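Local coordinates for snrnp sm-like protein (PDB 1H64) that probably binds RNA, assembling as a heptamer of Sm-fold subunits as in the cores of small nuclear ribonucleoproteins, at residues V17-K22 and L68-T73; H37-L42 and V61-N66. All blocks are in the same frame, centred on the assembly; numbering follows the deposited sequence.

Contact 1: V17-K22 and L68-T73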
loop_
_atom_site.group_PDB
_atom_site.type_symbol
_atom_site.label_atom_id
_atom_site.label_comp_id
_atom_site.label_asym_id
_atom_site.label_seq_id
_atom_site.Cartn_x
_atom_site.Cartn_y
_atom_site.Cartn_z
ATOM N N VAL C 17 17.019 -13.167 -17.379
ATOM C CA VAL C 17 16.841 -11.880 -16.713
ATOM C C VAL C 17 16.978 -12.044 -15.213
ATOM O O VAL C 17 16.898 -13.160 -14.669
ATOM C CB VAL C 17 15.443 -11.261 -16.965
ATOM C CG1 VAL C 17 15.245 -10.973 -18.453
ATOM C CG2 VAL C 17 14.365 -12.202 -16.455
ATOM N N LEU C 18 17.177 -10.913 -14.554
ATOM C CA LEU C 18 17.284 -10.837 -13.104
ATOM C C LEU C 18 16.058 -10.040 -12.609
ATOM O O LEU C 18 15.810 -8.933 -13.093
ATOM C CB LEU C 18 18.562 -10.086 -12.734
ATOM C CG LEU C 18 18.868 -9.789 -11.262
ATOM C CD1 LEU C 18 18.891 -11.085 -10.466
ATOM C CD2 LEU C 18 20.217 -9.079 -11.155
ATOM N N VAL C 19 15.280 -10.608 -11.690
ATOM C CA VAL C 19 14.125 -9.886 -11.140
ATOM C C VAL C 19 14.464 -9.595 -9.675
ATOM O O VAL C 19 14.524 -10.516 -8.849
ATOM C CB VAL C 19 12.823 -10.728 -11.228
ATOM C CG1 VAL C 19 11.645 -9.953 -10.613
ATOM C CG2 VAL C 19 12.519 -11.090 -12.697
ATOM N N ILE C 20 14.706 -8.323 -9.372
ATOM C CA ILE C 20 15.046 -7.870 -8.030
ATOM C C ILE C 20 13.785 -7.507 -7.244
ATOM O O ILE C 20 12.976 -6.677 -7.683
ATOM C CB ILE C 20 15.965 -6.636 -8.083
ATOM C CG1 ILE C 20 17.197 -6.938 -8.938
ATOM C CG2 ILE C 20 16.397 -6.241 -6.679
ATOM C CD1 ILE C 20 18.134 -5.747 -9.098
ATOM N N LEU C 21 13.617 -8.137 -6.086
ATOM C CA LEU C 21 12.452 -7.875 -5.258
ATOM C C LEU C 21 12.791 -6.853 -4.177
ATOM O O LEU C 21 13.957 -6.595 -3.895
ATOM C CB LEU C 21 11.955 -9.190 -4.650
ATOM C CG LEU C 21 11.714 -10.242 -5.744
ATOM C CD1 LEU C 21 11.633 -11.611 -5.123
ATOM C CD2 LEU C 21 10.441 -9.911 -6.536
ATOM N N LYS C 22 11.759 -6.257 -3.589
ATOM C CA LYS C 22 11.938 -5.240 -2.556
ATOM C C LYS C 22 12.550 -5.790 -1.265
ATOM O O LYS C 22 12.214 -5.324 -0.180
ATOM C CB LYS C 22 10.586 -4.591 -2.240
ATOM C CG LYS C 22 9.773 -4.233 -3.479
ATOM C CD LYS C 22 8.463 -3.527 -3.124
ATOM C CE LYS C 22 7.643 -3.209 -4.373
ATOM N NZ LYS C 22 6.429 -2.395 -4.040
ATOM N N LEU C 68 11.160 -4.576 -7.627
ATOM C CA LEU C 68 11.896 -3.318 -7.525
ATOM C C LEU C 68 12.453 -2.999 -8.918
ATOM O O LEU C 68 12.322 -1.879 -9.429
ATOM C CB LEU C 68 13.069 -3.446 -6.542
ATOM C CG LEU C 68 14.019 -2.243 -6.493
ATOM C CD1 LEU C 68 13.312 -1.061 -5.849
ATOM C CD2 LEU C 68 15.288 -2.589 -5.695
ATOM N N ALA C 69 13.070 -4.001 -9.537
ATOM C CA ALA C 69 13.656 -3.794 -10.856
ATOM C C ALA C 69 13.859 -5.097 -11.596
ATOM O O ALA C 69 13.840 -6.175 -10.990
ATOM C CB ALA C 69 14.985 -3.049 -10.708
ATOM N N ILE C 70 14.032 -4.990 -12.915
ATOM C CA ILE C 70 14.284 -6.154 -13.766
ATOM C C ILE C 70 15.437 -5.778 -14.681
ATOM O O ILE C 70 15.454 -4.684 -15.265
ATOM C CB ILE C 70 13.085 -6.532 -14.652
ATOM C CG1 ILE C 70 11.885 -6.900 -13.783
ATOM C CG2 ILE C 70 13.464 -7.688 -15.561
ATOM C CD1 ILE C 70 10.619 -7.170 -14.556
ATOM N N SER C 71 16.402 -6.686 -14.799
ATOM C CA SER C 71 17.569 -6.431 -15.633
ATOM C C SER C 71 17.867 -7.580 -16.583
ATOM O O SER C 71 18.012 -8.730 -16.153
ATOM C CB SER C 71 18.806 -6.200 -14.765
ATOM O OG SER C 71 19.952 -5.973 -15.577
ATOM N N PRO C 72 17.935 -7.292 -17.891
ATOM C CA PRO C 72 18.237 -8.373 -18.831
ATOM C C PRO C 72 19.697 -8.768 -18.579
ATOM O O PRO C 72 20.546 -7.911 -18.342
ATOM C CB PRO C 72 18.015 -7.714 -20.197
ATOM C CG PRO C 72 18.353 -6.291 -19.950
ATOM C CD PRO C 72 17.692 -6.026 -18.607
ATOM N N THR C 73 19.979 -10.064 -18.586
ATOM C CA THR C 73 21.343 -10.521 -18.332
ATOM C C THR C 73 22.055 -10.863 -19.639
ATOM O O THR C 73 22.292 -12.065 -19.887
ATOM C CB THR C 73 21.351 -11.755 -17.399
ATOM O OG1 THR C 73 20.659 -11.438 -16.187
ATOM C CG2 THR C 73 22.777 -12.151 -17.052
#
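Ile20 and Leu68 meet at a classic beta bulge, where Leu68 and Ala69 together face one residue of strand 17-21. Two amides share Ile20 O. Leu68 N makes the straighter bond, at 2.8 Å and in the carbonyl plane, with a C=O...N angle of 158°. Ala69 N stands farther from the same oxygen, at 3.3 Å, and is tilted from that plane with an angle of 137°. In return, Ile20 N donates to Ala69 O. The Leu68 chain leaves with CG anti to the backbone N (chi1 172°), which brings methyl tips together, Leu68 CD2 against Ile20 CG2 at 3.9 Å.

Beyond the bulge the antiparallel pairing is regular and tight. Leu18 and Ser71 exchange both of their backbone bonds, Leu18 N to Ser71 O at 2.8 Å and Ser71 N to Leu18 O at 2.9 Å. At the non-hydrogen-bonded pairs, CA-H groups lean on these same carbonyls, as Ile70 CA does at 3.2 Å from Leu18 O. Val17, Val19 and Ile70 turn to the inside of the barrel, with Val17 CB 4.3 Å from Ile70 CG2, and Leu42 and Val40 pack against them. Leu18, Ile20, Ala69 and Ser71 occupy the other face, where a second subunit brings Tyr57 and Ile60 and where Ser71 OG bonds to Lys59 O of that subunit.

The ends are looser. Exposed Thr73 brings OG1 only to 3.9 Å from Val17 C and has a weak bond to Arg28, while partly exposed Lys22 merely brushes Leu68. Backbone bonding thus does the gripping, apolar branches fill the interior, and the doubly used Ile20 carbonyl accommodates the extra residue where strand 67-72 bends.

Contact 2: H37-L42 and V61-N66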
loop_
_atom_site.group_PDB
_atom_site.type_symbol
_atom_site.label_atom_id
_atom_site.label_comp_id
_atom_site.label_asym_id
_atom_site.label_seq_id
_atom_site.Cartn_x
_atom_site.Cartn_y
_atom_site.Cartn_z
ATOM N N HIS C 37 1.089 -5.019 -16.324
ATOM C CA HIS C 37 1.281 -4.662 -14.910
ATOM C C HIS C 37 2.697 -5.037 -14.476
ATOM O O HIS C 37 3.091 -4.846 -13.327
ATOM C CB HIS C 37 0.270 -5.417 -14.039
ATOM C CG HIS C 37 -1.142 -5.258 -14.492
ATOM N ND1 HIS C 37 -1.794 -4.043 -14.473
ATOM C CD2 HIS C 37 -2.007 -6.143 -15.043
ATOM C CE1 HIS C 37 -3.000 -4.186 -14.998
ATOM N NE2 HIS C 37 -3.153 -5.451 -15.352
ATOM N N LEU C 38 3.464 -5.543 -15.432
ATOM C CA LEU C 38 4.827 -5.999 -15.193
ATOM C C LEU C 38 4.864 -7.289 -14.371
ATOM O O LEU C 38 5.842 -7.571 -13.662
ATOM C CB LEU C 38 5.690 -4.921 -14.545
ATOM C CG LEU C 38 5.959 -3.684 -15.420
ATOM C CD1 LEU C 38 6.857 -2.724 -14.669
ATOM C CD2 LEU C 38 6.601 -4.092 -16.741
ATOM N N ASN C 39 3.790 -8.068 -14.453
ATOM C CA ASN C 39 3.798 -9.385 -13.813
ATOM C C ASN C 39 4.645 -10.125 -14.853
ATOM O O ASN C 39 4.501 -9.872 -16.058
ATOM C CB ASN C 39 2.406 -10.017 -13.768
ATOM C CG ASN C 39 1.459 -9.284 -12.827
ATOM O OD1 ASN C 39 1.849 -8.870 -11.737
ATOM N ND2 ASN C 39 0.201 -9.138 -13.246
ATOM N N VAL C 40 5.543 -11.006 -14.420
ATOM C CA VAL C 40 6.380 -11.711 -15.392
ATOM C C VAL C 40 6.388 -13.214 -15.172
ATOM O O VAL C 40 6.042 -13.701 -14.094
ATOM C CB VAL C 40 7.851 -11.188 -15.378
ATOM C CG1 VAL C 40 7.882 -9.718 -15.819
ATOM C CG2 VAL C 40 8.470 -11.342 -13.984
ATOM N N VAL C 41 6.753 -13.946 -16.223
ATOM C CA VAL C 41 6.804 -15.401 -16.150
ATOM C C VAL C 41 8.215 -15.818 -16.520
ATOM O O VAL C 41 8.728 -15.397 -17.553
ATOM C CB VAL C 41 5.823 -16.071 -17.149
ATOM C CG1 VAL C 41 5.894 -17.588 -16.981
ATOM C CG2 VAL C 41 4.388 -15.597 -16.900
ATOM N N LEU C 42 8.846 -16.619 -15.664
ATOM C CA LEU C 42 10.197 -17.085 -15.936
ATOM C C LEU C 42 10.166 -18.605 -16.037
ATOM O O LEU C 42 9.316 -19.260 -15.410
ATOM C CB LEU C 42 11.145 -16.700 -14.802
ATOM C CG LEU C 42 11.240 -15.233 -14.402
ATOM C CD1 LEU C 42 12.242 -15.111 -13.271
ATOM C CD2 LEU C 42 11.670 -14.392 -15.574
ATOM N N VAL C 61 5.396 -17.583 -12.029
ATOM C CA VAL C 61 4.725 -16.313 -12.334
ATOM C C VAL C 61 4.977 -15.406 -11.127
ATOM O O VAL C 61 4.595 -15.745 -10.009
ATOM C CB VAL C 61 3.212 -16.522 -12.526
ATOM C CG1 VAL C 61 2.543 -15.178 -12.933
ATOM C CG2 VAL C 61 2.973 -17.566 -13.599
ATOM N N ILE C 62 5.640 -14.273 -11.365
ATOM C CA ILE C 62 5.985 -13.307 -10.335
ATOM C C ILE C 62 5.098 -12.059 -10.469
ATOM O O ILE C 62 5.007 -11.482 -11.555
ATOM C CB ILE C 62 7.446 -12.862 -10.498
ATOM C CG1 ILE C 62 8.388 -14.084 -10.397
ATOM C CG2 ILE C 62 7.814 -11.867 -9.417
ATOM C CD1 ILE C 62 9.864 -13.725 -10.664
ATOM N N ARG C 63 4.462 -11.624 -9.384
ATOM C CA ARG C 63 3.611 -10.435 -9.505
ATOM C C ARG C 63 4.440 -9.160 -9.493
ATOM O O ARG C 63 5.305 -8.962 -8.646
ATOM C CB ARG C 63 2.539 -10.413 -8.403
ATOM C CG ARG C 63 1.303 -11.309 -8.716
ATOM C CD ARG C 63 0.078 -10.771 -7.968
ATOM N NE ARG C 63 0.560 -10.323 -6.684
ATOM C CZ ARG C 63 0.305 -9.154 -6.118
ATOM N NH1 ARG C 63 -0.476 -8.238 -6.690
ATOM N NH2 ARG C 63 0.918 -8.887 -4.990
ATOM N N GLY C 64 4.160 -8.271 -10.443
ATOM C CA GLY C 64 4.912 -7.025 -10.530
ATOM C C GLY C 64 4.905 -6.079 -9.331
ATOM O O GLY C 64 5.859 -5.322 -9.127
ATOM N N ASP C 65 3.849 -6.117 -8.523
ATOM C CA ASP C 65 3.756 -5.228 -7.373
ATOM C C ASP C 65 4.883 -5.409 -6.358
ATOM O O ASP C 65 5.164 -4.507 -5.565
ATOM C CB ASP C 65 2.398 -5.395 -6.686
ATOM C CG ASP C 65 2.160 -4.345 -5.601
ATOM O OD1 ASP C 65 2.067 -4.711 -4.407
ATOM O OD2 ASP C 65 2.079 -3.148 -5.946
ATOM N N ASN C 66 5.524 -6.575 -6.382
ATOM C CA ASN C 66 6.621 -6.877 -5.468
ATOM C C ASN C 66 7.976 -6.566 -6.083
ATOM O O ASN C 66 8.995 -6.632 -5.399
ATOM C CB ASN C 66 6.611 -8.368 -5.113
ATOM C CG ASN C 66 5.297 -8.818 -4.520
ATOM O OD1 ASN C 66 4.948 -8.438 -3.405
ATOM N ND2 ASN C 66 4.556 -9.616 -5.269
HETATM O O HOH W 1 1.120 -7.060 -9.768
#
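Asn39 reaches across to Gly64 with its side-chain amide, and polar bonds account for this end of the contact. Gly64 N donates to a lone pair of Asn39 OD1 at 2.7 Å, in the plane of the amide with a C=O...N angle of 140°. A water 2.8 Å from OD1 donates to the same oxygen and accepts from Asp65 N, so two successive amides of the 64-66 3-10 segment are tied, directly or through water, to one atom. CG lies anti to the carbonyl carbon (chi1 -69°), which points OD1 at the Gly64 N-H and sets it beside Arg63 CA; ND2 binds Asp35 OD2, fixing which end of the amide is oxygen. An alanine here would probably leave Gly64 N without its acceptor and the water without one of its two partners, leaving the start of the 64-66 segment freer to shift.

Close backbone packing adds to this. Gly64 CA lies 3.3 Å from Leu38 O, and the side on which a beta carbon would project is already taken by the carbonyl oxygens of His37 and Leu38.

Strand bonds follow: Val40 and Ile62 form an antiparallel hydrogen-bonded pair, Val40 N to Ile62 O at 3.0 Å and Ile62 N to Val40 O at 2.8 Å.

Apolar contacts lie on both faces. Leu42 CD1 meets Ile62 CD1 at 3.8 Å, and Val40 CG2 meets Ile62 CB at 3.9 Å, on the face that Leu31 and Phe27 cover; on the other, Val41 CG2 touches Val61 CG2 at 4.1 Å, with Pro5 of a third subunit against Val61.

The chemistry thus continues a short strand pair into two loops tied together by Asn39, consistent with the Sm family, in which the corresponding loops form the RNA site at the ring's pore.

Along the chain the segments come in the order 17-22, 37-42, 61-66, 68-73, so contact 2 falls wholly within the span that contact 1 brackets. Their centres are 10 Å apart in one curled antiparallel sheet, the small barrel of the Sm fold, with strand 67-72 of contact 1 at one edge, beside 16-21, and strand 60-62 of contact 2 at the other edge, beside 40-42. Val17 CG2 packs 3.6 Å from Leu42 CD2 in the shared interior, and Lys22 NZ makes a weak bond to Asp65 O. Strand 67-72 pairs with a second subunit, strand 60-62 with a third; these consecutive strands thus carry the sheet around the heptameric ring.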